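Local coordinates for 4-amino-4-deoxychorismate lyase (Legionella pneumophila, PDB 3LUL), which is a class IV aminotransferase-family protein that carries a covalently bound pyridoxal phosphate, at residues R244-S247 and I251-E254. Numbering follows the deposited sequence. Where two conformers were deposited one is given.
Sequences RVLS and IIFE
Phe253 N donates to Leu246 O, a nearly straight bond of 2.8 Å (175° at the hydrogen). Segments 244-247 and 251-254 belong to a beta hairpin whose second strand, about 251-252, is short and weakly bonded; strand 241-248 also pairs with 122-131 and 232-237 in a mixed sheet. Phe253 N lies 31° out of the plane of the Leu246 carbonyl. Ser247 and Ile252 form the adjacent antiparallel non-hydrogen-bonded pair, where Ser247 CA lies 3.0 Å from Ile251 O in a bent CA-H...O contact. The side chains of Ser247 and Ile252 share one face of the sheet. In one of two deposited conformers of Ile252, hence less certainly, its CD1 reaches Ser247 CB at 3.8 Å and its CG2 meets Leu246 CD1 at 3.9 Å, Leu246 CG being anti to the backbone N (chi1 177°). The Phe253 ring approaches the backbone of 244-247 obliquely, CD2 being 3.9 Å from Ser247 CA, and also packs on Val233 of strand 232-237 and Ile227 of helix 224-228. Ser247 OG turns to a partner outside the hairpin, Arg123 NH1 of strand 122-131, in a hydrogen bond. A water lies within hydrogen-bonding distance of both Val245 O (2.9 Å) and Glu254 O (2.7 Å).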
loop_
_atom_site.group_PDB
_atom_site.type_symbol
_atom_site.label_atom_id
_atom_site.label_comp_id
_atom_site.label_asym_id
_atom_site.label_seq_id
_atom_site.Cartn_x
_atom_site.Cartn_y
_atom_site.Cartn_z
ATOM N N ARG B 244 12.571 -13.231 -20.315
ATOM C CA ARG B 244 13.209 -14.487 -19.959
ATOM C C ARG B 244 13.893 -14.334 -18.622
ATOM O O ARG B 244 14.389 -13.254 -18.302
ATOM C CB ARG B 244 14.226 -14.889 -21.039
ATOM C CG ARG B 244 13.613 -15.145 -22.401
ATOM C CD ARG B 244 14.682 -15.208 -23.480
ATOM N NE ARG B 244 14.097 -15.141 -24.829
ATOM C CZ ARG B 244 13.721 -16.180 -25.589
ATOM N NH1 ARG B 244 13.871 -17.436 -25.186
ATOM N NH2 ARG B 244 13.201 -15.955 -26.796
ATOM N N VAL B 245 13.913 -15.418 -17.855
ATOM C CA VAL B 245 14.542 -15.445 -16.524
ATOM C C VAL B 245 15.834 -16.268 -16.568
ATOM O O VAL B 245 15.833 -17.429 -16.957
ATOM C CB VAL B 245 13.578 -15.986 -15.451
ATOM C CG1 VAL B 245 14.291 -16.169 -14.071
ATOM C CG2 VAL B 245 12.356 -15.065 -15.305
ATOM N N LEU B 246 16.932 -15.625 -16.192
ATOM C CA LEU B 246 18.253 -16.243 -16.151
ATOM C C LEU B 246 18.461 -17.016 -14.865
ATOM O O LEU B 246 19.088 -18.068 -14.876
ATOM C CB LEU B 246 19.363 -15.194 -16.319
ATOM C CG LEU B 246 20.829 -15.684 -16.231
ATOM C CD1 LEU B 246 21.142 -16.786 -17.235
ATOM C CD2 LEU B 246 21.786 -14.513 -16.418
ATOM N N SER B 247 17.939 -16.513 -13.758
ATOM C CA SER B 247 18.210 -17.123 -12.468
ATOM C C SER B 247 17.218 -16.745 -11.392
ATOM O O SER B 247 16.651 -15.659 -11.437
ATOM C CB SER B 247 19.621 -16.768 -11.984
ATOM O OG SER B 247 19.805 -15.361 -11.796
ATOM N N ILE B 251 20.302 -20.236 -8.647
ATOM C CA ILE B 251 19.907 -21.260 -9.607
ATOM C C ILE B 251 19.836 -20.596 -10.972
ATOM O O ILE B 251 19.077 -19.643 -11.155
ATOM C CB ILE B 251 18.566 -21.908 -9.202
ATOM C CG1 ILE B 251 18.686 -22.530 -7.798
ATOM C CG2 ILE B 251 18.151 -22.986 -10.217
ATOM C CD1 ILE B 251 17.530 -22.294 -6.913
ATOM N N ILE B 252 20.658 -21.089 -11.900
ATOM C CA ILE B 252 20.738 -20.576 -13.262
ATOM C C ILE B 252 19.891 -21.484 -14.146
ATOM O O ILE B 252 19.980 -22.709 -14.027
ATOM C CB ILE B 252 22.199 -20.596 -13.789
ATOM C CG1 ILE B 252 23.157 -19.963 -12.774
ATOM C CG2 ILE B 252 22.309 -19.855 -15.108
ATOM C CD1 ILE B 252 22.922 -18.493 -12.565
ATOM N N PHE B 253 19.103 -20.884 -15.037
ATOM C CA PHE B 253 18.298 -21.587 -16.013
ATOM C C PHE B 253 18.789 -21.352 -17.438
ATOM O O PHE B 253 19.348 -20.293 -17.758
ATOM C CB PHE B 253 16.860 -21.069 -15.955
ATOM C CG PHE B 253 16.240 -21.158 -14.586
ATOM C CD1 PHE B 253 15.835 -22.385 -14.087
ATOM C CD2 PHE B 253 16.036 -20.019 -13.828
ATOM C CE1 PHE B 253 15.259 -22.483 -12.835
ATOM C CE2 PHE B 253 15.461 -20.100 -12.590
ATOM C CZ PHE B 253 15.092 -21.355 -12.083
ATOM N N GLU B 254 18.534 -22.335 -18.299
ATOM C CA GLU B 254 18.552 -22.111 -19.732
ATOM C C GLU B 254 17.437 -21.107 -20.071
ATOM O O GLU B 254 16.295 -21.276 -19.627
ATOM C CB GLU B 254 18.331 -23.437 -20.476
ATOM C CG GLU B 254 18.159 -23.305 -21.974
ATOM C CD GLU B 254 19.317 -22.575 -22.631
ATOM O OE1 GLU B 254 20.473 -23.062 -22.526
ATOM O OE2 GLU B 254 19.072 -21.513 -23.243
HETATM O O HOH W 1 14.576 -19.624 -18.279
#